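Long-range contacts in ABC transporter periplasmic substrate-binding protein (Desulfovibrio alaskensis, PDB 5MY5), which binds tungstate with high selectivity in the periplasm and probably delivers it to an ABC transporter for uptake into the cell: residues N135-S140 against W168-G173; D115-K120 against G187-T192; G111-P116 against P209-V214; G121-A126 against E215-L220. The protein carries 2 engineered substitutions. One frame throughout, in Å; residues are numbered along the deposited sequence.

Contact 1: N135-S140 against W168-G173; sequences NAVFVS and WYVQTG. With NA (sodium ion), chain B.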
loop_
_atom_site.group_PDB
_atom_site.type_symbol
_atom_site.label_atom_id
_atom_site.label_comp_id
_atom_site.label_asym_id
_atom_site.label_seq_id
_atom_site.Cartn_x
_atom_site.Cartn_y
_atom_site.Cartn_z
ATOM N N ASN A 135 19.735 9.756 17.730
ATOM C CA ASN A 135 19.405 8.492 18.423
ATOM C C ASN A 135 17.988 8.439 18.929
ATOM O O ASN A 135 17.671 7.915 20.005
ATOM C CB ASN A 135 20.344 8.229 19.599
ATOM C CG ASN A 135 21.784 7.899 19.171
ATOM O OD1 ASN A 135 22.117 7.546 18.008
ATOM N ND2 ASN A 135 22.604 7.821 20.159
ATOM N N ALA A 136 17.063 9.061 18.191
ATOM C CA ALA A 136 15.667 8.994 18.578
ATOM C C ALA A 136 15.127 7.570 18.343
ATOM O O ALA A 136 15.527 6.904 17.431
ATOM C CB ALA A 136 14.801 10.028 17.820
ATOM N N VAL A 137 14.158 7.214 19.152
ATOM C CA VAL A 137 13.494 5.915 19.055
ATOM C C VAL A 137 12.759 5.831 17.757
ATOM O O VAL A 137 12.016 6.752 17.400
ATOM C CB VAL A 137 12.523 5.628 20.181
ATOM C CG1 VAL A 137 11.723 4.344 19.914
ATOM C CG2 VAL A 137 13.275 5.473 21.509
ATOM N N PHE A 138 12.981 4.760 17.044
ATOM C CA PHE A 138 12.319 4.502 15.726
ATOM C C PHE A 138 11.835 3.041 15.791
ATOM O O PHE A 138 12.630 2.109 16.048
ATOM C CB PHE A 138 13.221 4.665 14.534
ATOM C CG PHE A 138 12.486 4.501 13.227
ATOM C CD1 PHE A 138 12.256 3.212 12.721
ATOM C CD2 PHE A 138 11.890 5.585 12.540
ATOM C CE1 PHE A 138 11.534 3.010 11.566
ATOM C CE2 PHE A 138 11.162 5.380 11.392
ATOM C CZ PHE A 138 10.970 4.139 10.910
ATOM N N VAL A 139 10.562 2.821 15.499
ATOM C CA VAL A 139 9.955 1.526 15.634
ATOM C C VAL A 139 9.618 0.916 14.276
ATOM O O VAL A 139 8.858 1.445 13.486
ATOM C CB VAL A 139 8.679 1.590 16.497
ATOM C CG1 VAL A 139 8.223 0.232 16.794
ATOM C CG2 VAL A 139 8.881 2.364 17.795
ATOM N N SER A 140 10.279 -0.205 13.985
ATOM C CA SER A 140 10.078 -1.045 12.798
ATOM C C SER A 140 9.058 -2.178 13.083
ATOM O O SER A 140 9.144 -2.782 14.195
ATOM C CB SER A 140 11.452 -1.716 12.385
ATOM O OG SER A 140 11.373 -2.565 11.309
ATOM N N TRP A 168 18.434 2.306 19.586
ATOM C CA TRP A 168 17.256 3.187 19.434
ATOM C C TRP A 168 16.263 2.607 18.413
ATOM O O TRP A 168 15.134 3.087 18.363
ATOM C CB TRP A 168 17.623 4.647 19.102
ATOM C CG TRP A 168 18.511 4.794 17.974
ATOM C CD1 TRP A 168 19.894 4.932 18.030
ATOM C CD2 TRP A 168 18.199 4.803 16.564
ATOM N NE1 TRP A 168 20.423 4.960 16.814
ATOM C CE2 TRP A 168 19.420 4.910 15.865
ATOM C CE3 TRP A 168 16.988 4.659 15.783
ATOM C CZ2 TRP A 168 19.503 4.917 14.541
ATOM C CZ3 TRP A 168 17.081 4.738 14.403
ATOM C CH2 TRP A 168 18.319 4.875 13.767
ATOM N N TYR A 169 16.677 1.670 17.607
ATOM C CA TYR A 169 15.922 1.056 16.584
ATOM C C TYR A 169 15.204 -0.196 17.041
ATOM O O TYR A 169 15.904 -1.164 17.439
ATOM C CB TYR A 169 16.816 0.687 15.410
ATOM C CG TYR A 169 16.130 0.197 14.113
ATOM C CD1 TYR A 169 15.423 1.085 13.275
ATOM C CD2 TYR A 169 16.146 -1.103 13.745
ATOM C CE1 TYR A 169 14.859 0.634 12.102
ATOM C CE2 TYR A 169 15.579 -1.560 12.597
ATOM C CZ TYR A 169 14.889 -0.673 11.733
ATOM O OH TYR A 169 14.386 -1.111 10.568
ATOM N N VAL A 170 13.900 -0.115 17.191
ATOM C CA VAL A 170 13.045 -1.163 17.836
ATOM C C VAL A 170 12.380 -1.950 16.728
ATOM O O VAL A 170 11.816 -1.403 15.782
ATOM C CB VAL A 170 12.005 -0.458 18.728
ATOM C CG1 VAL A 170 11.043 -1.509 19.281
ATOM C CG2 VAL A 170 12.615 0.370 19.823
ATOM N N GLN A 171 12.434 -3.269 16.795
ATOM C CA GLN A 171 11.773 -4.177 15.847
ATOM C C GLN A 171 10.698 -4.976 16.627
ATOM O O GLN A 171 11.010 -5.742 17.524
ATOM C CB GLN A 171 12.771 -5.129 15.218
ATOM C CG GLN A 171 13.805 -4.391 14.380
ATOM C CD GLN A 171 14.835 -5.268 13.714
ATOM O OE1 GLN A 171 15.623 -5.823 14.430
ATOM N NE2 GLN A 171 14.809 -5.428 12.409
ATOM N N THR A 172 9.427 -4.681 16.401
ATOM C CA THR A 172 8.380 -5.286 17.212
ATOM C C THR A 172 8.120 -6.757 16.897
ATOM O O THR A 172 7.647 -7.475 17.763
ATOM C CB THR A 172 7.062 -4.478 17.052
ATOM O OG1 THR A 172 6.624 -4.568 15.739
ATOM C CG2 THR A 172 7.304 -3.018 17.481
ATOM N N GLY A 173 8.235 -7.106 15.647
ATOM C CA GLY A 173 7.772 -8.355 15.135
ATOM C C GLY A 173 6.257 -8.437 15.118
ATOM O O GLY A 173 5.710 -9.533 14.984
HETATM NA NA NA B . 24.042 6.778 16.858
HETATM O O HOH W 1 25.403 7.213 18.258
HETATM O O HOH W 2 22.749 6.417 15.073
HETATM O O HOH W 3 23.466 4.825 17.410
HETATM O O HOH W 4 25.563 5.930 15.744
HETATM O O HOH W 5 24.322 8.761 16.197
#
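Phe138 bonds through N to Trp168 O and through O to Val170 N, the latter at 2.8 Å, in a ladder that pairs strands 138-140 and 169-171 in parallel, the two strands of a beta-alpha-beta unit whose connection carries helix 146-155. Ser140 N donates to Val170 O at 2.7 Å, and Thr172 N to Ser140 O. Ahead of strand 138-140, Asn135, closing the preceding helix in a Schellman motif, binds the sodium ion through OD1 at 2.4 Å, and five waters complete the shell. One of these waters accepts from Trp168 NE1, so the indole edge lies in the second shell of the ion.

The indole is flanked on both faces, by Tyr169 CB on one and by Asn135 CA on the other, the latter 3.9 Å from the centroid of the five-membered ring in a CH-pi contact. Phe138 CB meets the ring edge at CZ3. The Phe138 and Tyr169 rings lie side by side, pointing the same way, rim to rim with planes 6° apart. Ser140 OG and Tyr169 OH bond to the two carboxylate oxygens of Glu151. Val139 packs on helix 176-186, and its CG1 presses tightly on Thr172 CG2 at 3.4 Å.

Contact 2: D115-K120 against G187-T192; sequences DPAGVK and GGYTMT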
loop_
_atom_site.group_PDB
_atom_site.type_symbol
_atom_site.label_atom_id
_atom_site.label_comp_id
_atom_site.label_asym_id
_atom_site.label_seq_id
_atom_site.Cartn_x
_atom_site.Cartn_y
_atom_site.Cartn_z
ATOM N N ASP A 115 7.758 16.189 18.830
ATOM C CA ASP A 115 8.744 15.956 17.794
ATOM C C ASP A 115 10.179 16.170 18.280
ATOM O O ASP A 115 10.910 17.081 17.820
ATOM C CB ASP A 115 8.379 16.861 16.643
ATOM C CG ASP A 115 9.227 16.688 15.435
ATOM O OD1 ASP A 115 9.878 15.662 15.236
ATOM O OD2 ASP A 115 9.211 17.539 14.526
ATOM N N PRO A 116 10.625 15.309 19.187
ATOM C CA PRO A 116 11.901 15.534 19.864
ATOM C C PRO A 116 13.108 15.551 18.930
ATOM O O PRO A 116 14.090 16.224 19.240
ATOM C CB PRO A 116 11.941 14.423 20.926
ATOM C CG PRO A 116 11.029 13.364 20.381
ATOM C CD PRO A 116 9.933 14.108 19.694
ATOM N N ALA A 117 13.069 14.902 17.749
ATOM C CA ALA A 117 14.119 14.993 16.761
ATOM C C ALA A 117 14.011 16.148 15.806
ATOM O O ALA A 117 14.888 16.328 14.961
ATOM C CB ALA A 117 14.201 13.646 15.960
ATOM N N GLY A 118 12.864 16.822 15.838
ATOM C CA GLY A 118 12.563 17.978 15.026
ATOM C C GLY A 118 12.552 17.695 13.561
ATOM O O GLY A 118 13.164 18.403 12.745
ATOM N N VAL A 119 11.805 16.634 13.196
ATOM C CA VAL A 119 11.744 16.271 11.779
ATOM C C VAL A 119 10.520 16.753 10.961
ATOM O O VAL A 119 10.468 16.513 9.759
ATOM C CB VAL A 119 11.829 14.733 11.604
ATOM C CG1 VAL A 119 13.067 14.240 12.320
ATOM C CG2 VAL A 119 10.564 14.037 12.070
ATOM N N LYS A 120 9.540 17.390 11.596
ATOM C CA LYS A 120 8.335 17.809 10.862
ATOM C C LYS A 120 8.679 18.593 9.634
ATOM O O LYS A 120 9.475 19.532 9.682
ATOM C CB LYS A 120 7.401 18.564 11.782
ATOM C CG LYS A 120 6.002 18.820 11.214
ATOM C CD LYS A 120 5.234 19.631 12.256
ATOM C CE LYS A 120 3.900 20.141 11.753
ATOM N NZ LYS A 120 2.807 19.190 12.034
ATOM N N GLY A 187 7.400 7.030 23.100
ATOM C CA GLY A 187 7.742 8.345 22.509
ATOM C C GLY A 187 8.618 8.386 21.272
ATOM O O GLY A 187 9.488 9.249 21.115
ATOM N N GLY A 188 8.316 7.477 20.359
ATOM C CA GLY A 188 9.113 7.150 19.217
ATOM C C GLY A 188 8.465 7.506 17.927
ATOM O O GLY A 188 7.294 7.950 17.923
ATOM N N TYR A 189 9.249 7.427 16.874
ATOM C CA TYR A 189 8.828 7.616 15.505
ATOM C C TYR A 189 8.510 6.255 14.889
ATOM O O TYR A 189 9.128 5.272 15.234
ATOM C CB TYR A 189 9.910 8.299 14.726
ATOM C CG TYR A 189 10.148 9.743 15.199
ATOM C CD1 TYR A 189 10.942 9.992 16.274
ATOM C CD2 TYR A 189 9.533 10.774 14.574
ATOM C CE1 TYR A 189 11.138 11.276 16.719
ATOM C CE2 TYR A 189 9.785 12.097 14.990
ATOM C CZ TYR A 189 10.503 12.295 16.113
ATOM O OH TYR A 189 10.792 13.646 16.481
ATOM N N THR A 190 7.653 6.225 13.870
ATOM C CA THR A 190 7.421 4.944 13.147
ATOM C C THR A 190 6.887 5.320 11.749
ATOM O O THR A 190 6.245 6.363 11.542
ATOM C CB THR A 190 6.522 3.999 13.925
ATOM O OG1 THR A 190 6.572 2.705 13.285
ATOM C CG2 THR A 190 5.108 4.411 13.955
ATOM N N MET A 191 7.096 4.430 10.791
ATOM C CA MET A 191 6.492 4.536 9.460
ATOM C C MET A 191 5.237 3.629 9.469
ATOM O O MET A 191 5.306 2.439 9.873
ATOM C CB MET A 191 7.452 4.127 8.350
ATOM C CG MET A 191 6.927 4.363 6.960
ATOM S SD MET A 191 7.534 3.252 5.698
ATOM C CE MET A 191 6.580 1.792 6.116
ATOM N N THR A 192 4.136 4.212 8.957
ATOM C CA THR A 192 2.836 3.490 8.831
ATOM C C THR A 192 2.191 3.763 7.555
ATOM O O THR A 192 2.443 4.761 6.926
ATOM C CB THR A 192 1.913 3.864 9.976
ATOM O OG1 THR A 192 0.681 3.111 9.924
ATOM C CG2 THR A 192 1.607 5.293 10.030
#
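Tyr189 points its ring at the turn formed by residues 115-118 and ends with its hydroxyl among Asp115, Pro116 and Ala117. The Asp115 side chain crosses the tyrosine at about a right angle, with carboxylate and ring planes 67° apart, and its OD1 lies at the ring edge, near the ring plane. Tyr189 OH donates to Asp115 OD1 at 2.5 Å, a short bond that uses the anti lone pair of the oxygen. The same hydroxyl accepts from Ala117 N at 2.9 Å, so it is held both as donor and as acceptor.

Asp115 has CG anti to its backbone N (chi1 -176°), and from there the carboxylate serves its own loop as well. OD1 takes Val119 N on its syn side at 3.0 Å, and OD2 takes Lys120 N, also syn. The backbone bond from Gly118 N to Asp115 O closes the type I beta turn that carries Ala117.

Apolar groups also meet the phenol end. Pro116 and Tyr189 meet tip to tip, the proline CD 3.4 Å from OH, while Ala117 CB approaches OH and CZ obliquely. Val119 also comes tip to tip, its CG2 3.6 Å from Tyr189 CE2. Leu213 and Ile131 add packing against the tyrosine, whose backbone pairs with Val137 and Val139.

The contact thus ties the loop between strand 100-112 and helix 124-133 to strand 189-193. With three donors on its two oxygens, the carboxylate is probably stabilised as the anion, and its charge would polarise the phenol O-H and strengthen the short bond.

Contact 3: G111-P116 against P209-V214; sequences GPAADP and PLKILV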
loop_
_atom_site.group_PDB
_atom_site.type_symbol
_atom_site.label_atom_id
_atom_site.label_comp_id
_atom_site.label_asym_id
_atom_site.label_seq_id
_atom_site.Cartn_x
_atom_site.Cartn_y
_atom_site.Cartn_z
ATOM N N GLY A 111 5.129 10.576 14.775
ATOM C CA GLY A 111 5.910 10.679 16.003
ATOM C C GLY A 111 5.191 11.560 16.997
ATOM O O GLY A 111 4.109 12.137 16.650
ATOM N N PRO A 112 5.774 11.746 18.212
ATOM C CA PRO A 112 5.154 12.625 19.140
ATOM C C PRO A 112 4.920 14.018 18.591
ATOM O O PRO A 112 5.723 14.576 17.842
ATOM C CB PRO A 112 6.101 12.592 20.364
ATOM C CG PRO A 112 6.871 11.354 20.205
ATOM C CD PRO A 112 7.019 11.183 18.743
ATOM N N ALA A 113 3.788 14.604 19.001
ATOM C CA ALA A 113 3.488 15.993 18.589
ATOM C C ALA A 113 4.645 16.952 18.896
ATOM O O ALA A 113 4.927 17.830 18.113
ATOM C CB ALA A 113 2.188 16.505 19.254
ATOM N N ALA A 114 5.330 16.710 20.012
ATOM C CA ALA A 114 6.469 17.537 20.411
ATOM C C ALA A 114 7.684 17.349 19.503
ATOM O O ALA A 114 8.583 18.211 19.452
ATOM C CB ALA A 114 6.854 17.238 21.845
ATOM N N ASP A 115 7.758 16.189 18.830
ATOM C CA ASP A 115 8.744 15.956 17.794
ATOM C C ASP A 115 10.179 16.170 18.280
ATOM O O ASP A 115 10.910 17.081 17.820
ATOM C CB ASP A 115 8.379 16.861 16.643
ATOM C CG ASP A 115 9.227 16.688 15.435
ATOM O OD1 ASP A 115 9.878 15.662 15.236
ATOM O OD2 ASP A 115 9.211 17.539 14.526
ATOM N N PRO A 116 10.625 15.309 19.187
ATOM C CA PRO A 116 11.901 15.534 19.864
ATOM C C PRO A 116 13.108 15.551 18.930
ATOM O O PRO A 116 14.090 16.224 19.240
ATOM C CB PRO A 116 11.941 14.423 20.926
ATOM C CG PRO A 116 11.029 13.364 20.381
ATOM C CD PRO A 116 9.933 14.108 19.694
ATOM N N PRO A 209 -1.516 10.819 20.490
ATOM C CA PRO A 209 -0.260 11.454 20.798
ATOM C C PRO A 209 0.760 11.506 19.721
ATOM O O PRO A 209 1.646 12.316 19.778
ATOM C CB PRO A 209 0.280 10.617 21.963
ATOM C CG PRO A 209 -0.381 9.257 21.802
ATOM C CD PRO A 209 -1.740 9.604 21.249
ATOM N N LEU A 210 0.616 10.654 18.691
ATOM C CA LEU A 210 1.493 10.612 17.550
ATOM C C LEU A 210 0.766 11.264 16.395
ATOM O O LEU A 210 -0.393 10.984 16.170
ATOM C CB LEU A 210 1.807 9.163 17.167
ATOM C CG LEU A 210 2.463 8.301 18.222
ATOM C CD1 LEU A 210 2.537 6.886 17.707
ATOM C CD2 LEU A 210 3.829 8.891 18.686
ATOM N N LYS A 211 1.464 12.152 15.764
ATOM C CA LYS A 211 0.956 12.996 14.638
ATOM C C LYS A 211 1.725 12.650 13.378
ATOM O O LYS A 211 2.892 12.152 13.443
ATOM C CB LYS A 211 1.147 14.478 15.037
ATOM C CG LYS A 211 0.580 14.809 16.397
ATOM C CD LYS A 211 -0.922 14.643 16.471
ATOM C CE LYS A 211 -1.473 15.149 17.815
ATOM N NZ LYS A 211 -2.925 14.831 18.059
ATOM N N ILE A 212 1.185 12.926 12.201
ATOM C CA ILE A 212 1.893 12.792 10.984
ATOM C C ILE A 212 2.931 13.892 10.887
ATOM O O ILE A 212 2.565 15.090 10.986
ATOM C CB ILE A 212 1.016 12.808 9.697
ATOM C CG1 ILE A 212 0.028 11.608 9.726
ATOM C CG2 ILE A 212 1.880 12.896 8.463
ATOM C CD1 ILE A 212 -0.996 11.733 8.606
ATOM N N LEU A 213 4.181 13.514 10.781
ATOM C CA LEU A 213 5.299 14.451 10.728
ATOM C C LEU A 213 6.032 14.485 9.436
ATOM O O LEU A 213 6.617 15.496 9.093
ATOM C CB LEU A 213 6.213 14.181 11.924
ATOM C CG LEU A 213 5.710 14.312 13.324
ATOM C CD1 LEU A 213 6.638 13.836 14.433
ATOM C CD2 LEU A 213 5.332 15.815 13.540
ATOM N N VAL A 214 6.018 13.407 8.635
ATOM C CA VAL A 214 6.651 13.429 7.360
ATOM C C VAL A 214 5.682 12.751 6.368
ATOM O O VAL A 214 5.274 11.651 6.663
ATOM C CB VAL A 214 7.980 12.612 7.401
ATOM C CG1 VAL A 214 8.661 12.582 6.073
ATOM C CG2 VAL A 214 8.895 13.119 8.531
#
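Gly111 and Lys211 form an antiparallel hydrogen-bonded pair where the end of strand 100-112 runs beside strand 210-214 in the mixed sheet. Lys211 N donates to Gly111 O at 2.8 Å and Gly111 N returns a bond to Lys211 O. The next pair, Pro112 with Leu210, is a non-hydrogen-bonded one, and beyond it Ala113 N reaches Pro209 O at 3.2 Å. There segment 111-116 leaves the sheet in a type I beta turn from Pro112 to Asp115.

Leu210 has CG anti to its carbonyl carbon (chi1 -59°). Its CD2 branch lies over the Gly111-Pro112 peptide, 3.4 Å from Gly111 C, and touches Pro112 CD; the leucine and the proline ring lie side by side, pointing the same way. Leu210 also touches Ile180, Ala183 and Ala184 of helix 176-186.

Lys211 takes a different path. Its CG, anti to the carbonyl carbon (chi1 -51°), is what meets the alanine, 3.7 Å from Ala113 CB. The bend at chi2 (-64°) then turns CD and the chain beyond it, and the ammonium leads away from this strand pair to Pro208 O and Asn207 OD1.

Leu213 sits at a classic beta bulge, where it and Val214 both face Ile109 of strand 100-112. Its side chain points toward the 111-116 segment and slides past Asp115 in the opposite direction. Gly111, without a side chain, lets the leucine methyl come close. Leu213 CD1 packs 3.6 Å from Gly111 CA and equally close to Pro112 O, with Asp115 OD1 at 3.8 Å.

Contact 4: G121-A126 against E215-L220; sequences GMTVAA and EGDKIL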
loop_
_atom_site.group_PDB
_atom_site.type_symbol
_atom_site.label_atom_id
_atom_site.label_comp_id
_atom_site.label_asym_id
_atom_site.label_seq_id
_atom_site.Cartn_x
_atom_site.Cartn_y
_atom_site.Cartn_z
ATOM N N GLY A 121 8.091 18.167 8.507
ATOM C CA GLY A 121 8.231 18.853 7.241
ATOM C C GLY A 121 9.550 18.617 6.544
ATOM O O GLY A 121 9.838 19.227 5.471
ATOM N N MET A 122 10.380 17.702 7.091
ATOM C CA MET A 122 11.578 17.343 6.363
ATOM C C MET A 122 11.232 16.330 5.273
ATOM O O MET A 122 10.167 15.745 5.320
ATOM C CB MET A 122 12.596 16.686 7.324
ATOM C CG MET A 122 13.330 17.655 8.237
ATOM S SD MET A 122 14.566 16.758 9.239
ATOM C CE MET A 122 15.504 18.098 10.013
ATOM N N THR A 123 12.113 16.145 4.324
ATOM C CA THR A 123 12.047 14.990 3.446
ATOM C C THR A 123 12.288 13.695 4.244
ATOM O O THR A 123 12.826 13.695 5.348
ATOM C CB THR A 123 13.112 15.031 2.392
ATOM O OG1 THR A 123 14.379 14.915 3.035
ATOM C CG2 THR A 123 13.057 16.374 1.581
ATOM N N VAL A 124 11.840 12.596 3.696
ATOM C CA VAL A 124 12.117 11.251 4.325
ATOM C C VAL A 124 13.580 11.016 4.587
ATOM O O VAL A 124 13.964 10.663 5.721
ATOM C CB VAL A 124 11.588 10.098 3.410
ATOM C CG1 VAL A 124 12.128 8.709 3.802
ATOM C CG2 VAL A 124 10.104 10.092 3.513
ATOM N N ALA A 125 14.434 11.263 3.644
ATOM C CA ALA A 125 15.852 11.075 3.863
ATOM C C ALA A 125 16.408 11.942 4.962
ATOM O O ALA A 125 17.235 11.479 5.798
ATOM C CB ALA A 125 16.669 11.169 2.583
ATOM N N ALA A 126 16.034 13.212 5.022
ATOM C CA ALA A 126 16.532 14.108 6.083
ATOM C C ALA A 126 15.986 13.727 7.425
ATOM O O ALA A 126 16.673 13.734 8.444
ATOM C CB ALA A 126 16.194 15.547 5.724
ATOM N N GLU A 215 5.371 13.415 5.246
ATOM C CA GLU A 215 4.386 12.919 4.250
ATOM C C GLU A 215 4.612 13.633 2.953
ATOM O O GLU A 215 5.218 14.731 2.947
ATOM C CB GLU A 215 2.928 13.095 4.782
ATOM C CG GLU A 215 2.447 14.572 4.832
ATOM C CD GLU A 215 1.018 14.734 5.309
ATOM O OE1 GLU A 215 0.160 13.870 5.059
ATOM O OE2 GLU A 215 0.715 15.747 5.981
ATOM N N GLY A 216 4.172 13.068 1.841
ATOM C CA GLY A 216 4.168 13.666 0.547
ATOM C C GLY A 216 5.294 13.342 -0.340
ATOM O O GLY A 216 5.227 13.496 -1.570
ATOM N N ASP A 217 6.363 12.791 0.247
ATOM C CA ASP A 217 7.505 12.478 -0.502
ATOM C C ASP A 217 7.186 11.380 -1.529
ATOM O O ASP A 217 6.522 10.405 -1.161
ATOM C CB ASP A 217 8.618 11.970 0.417
ATOM C CG ASP A 217 8.866 12.849 1.569
ATOM O OD1 ASP A 217 8.037 12.962 2.497
ATOM O OD2 ASP A 217 10.012 13.349 1.561
ATOM N N LYS A 218 7.678 11.460 -2.750
ATOM C CA LYS A 218 7.331 10.453 -3.788
ATOM C C LYS A 218 7.755 9.028 -3.393
ATOM O O LYS A 218 7.089 8.043 -3.749
ATOM C CB LYS A 218 8.006 10.818 -5.132
ATOM C CG LYS A 218 7.810 9.840 -6.299
ATOM C CD LYS A 218 8.849 9.975 -7.429
ATOM C CE LYS A 218 8.509 11.018 -8.483
ATOM N NZ LYS A 218 7.145 10.901 -9.088
ATOM N N ILE A 219 8.850 8.877 -2.658
ATOM C CA ILE A 219 9.303 7.581 -2.210
ATOM C C ILE A 219 8.294 6.904 -1.290
ATOM O O ILE A 219 8.370 5.667 -1.115
ATOM C CB ILE A 219 10.697 7.668 -1.504
ATOM C CG1 ILE A 219 11.358 6.297 -1.376
ATOM C CG2 ILE A 219 10.597 8.324 -0.157
ATOM C CD1 ILE A 219 12.801 6.412 -0.872
ATOM N N LEU A 220 7.399 7.665 -0.669
ATOM C CA LEU A 220 6.377 7.102 0.195
ATOM C C LEU A 220 5.089 6.603 -0.552
ATOM O O LEU A 220 4.192 6.098 0.075
ATOM C CB LEU A 220 5.953 8.117 1.262
ATOM C CG LEU A 220 7.058 8.500 2.250
ATOM C CD1 LEU A 220 6.600 9.698 3.074
ATOM C CD2 LEU A 220 7.416 7.323 3.159
HETATM O O HOH W 6 7.884 15.449 4.253
#
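The N-terminus of helix 124-133 meets the connection between strands 210-214 and 221-228 through Val124 and Asp217. Asp217 OD2 accepts from Val124 N at 2.9 Å. The amide approaches from above the carboxylate plane, 49° out of it. Asp217 CG is anti to its carbonyl carbon (chi1 -50°), the side chain crosses that of Val124 obliquely, and the carboxylate also rests on the valine methyl: Asp217 CG is 3.6 Å from Val124 CG2. OD2 lies close to Thr123 CA as well, at 3.2 Å.

Thr123 occupies the N-cap position. Its OG1, set between the backbone N and the carbonyl carbon (chi1 66°), accepts from Ala126 N at 3.1 Å. The first turn of the helix therefore has two side-chain acceptors: the N-cap threonine from within its own segment and Asp217 from the distant connection. The negative carboxylate beside the helix start would be favoured by the helix dipole, and the amide groups of the helix start would probably help to stabilise its charge.

A water that can donate to Asp217 OD1, at 3.0 Å, and to Met122 O bridges the two segments, although other acceptors nearby compete for its protons.

Beside the polar pair, Val124 CG2 supplies the apolar contact. It meets Leu220 CD1 at 3.6 Å, the two side chains crossing, and Ile219 CG2 more loosely. Leu154 of helix 146-155 touches Val124, Ile219 and Leu220 alike. Leu220 belongs to the short 3-10 segment 218-220, where Leu220 N bonds back to Asp217 O at 2.9 Å.

All four contacts are partly buried and lie in or against one mixed sheet; contact 4 is nearest the middle of the chain, about 16 Å between centres, against 21-22 Å for the others. Contacts 1 and 3 are strand pairs, parallel and antiparallel respectively, held chiefly by backbone bonds; contacts 2 and 4 instead tie loops down through an aspartate. In contact 2 the carboxylate takes a tyrosine hydroxyl and two amides of its own loop, whereas in contact 4 it receives a helix-start amide and a water. Contacts 2 and 3 share Asp115 and Pro116. Strands 138-140 and 189-193 are neighbours, joining contact 1 to contact 2, while Leu213 O and Gly121 N probably bond between contacts 3 and 4.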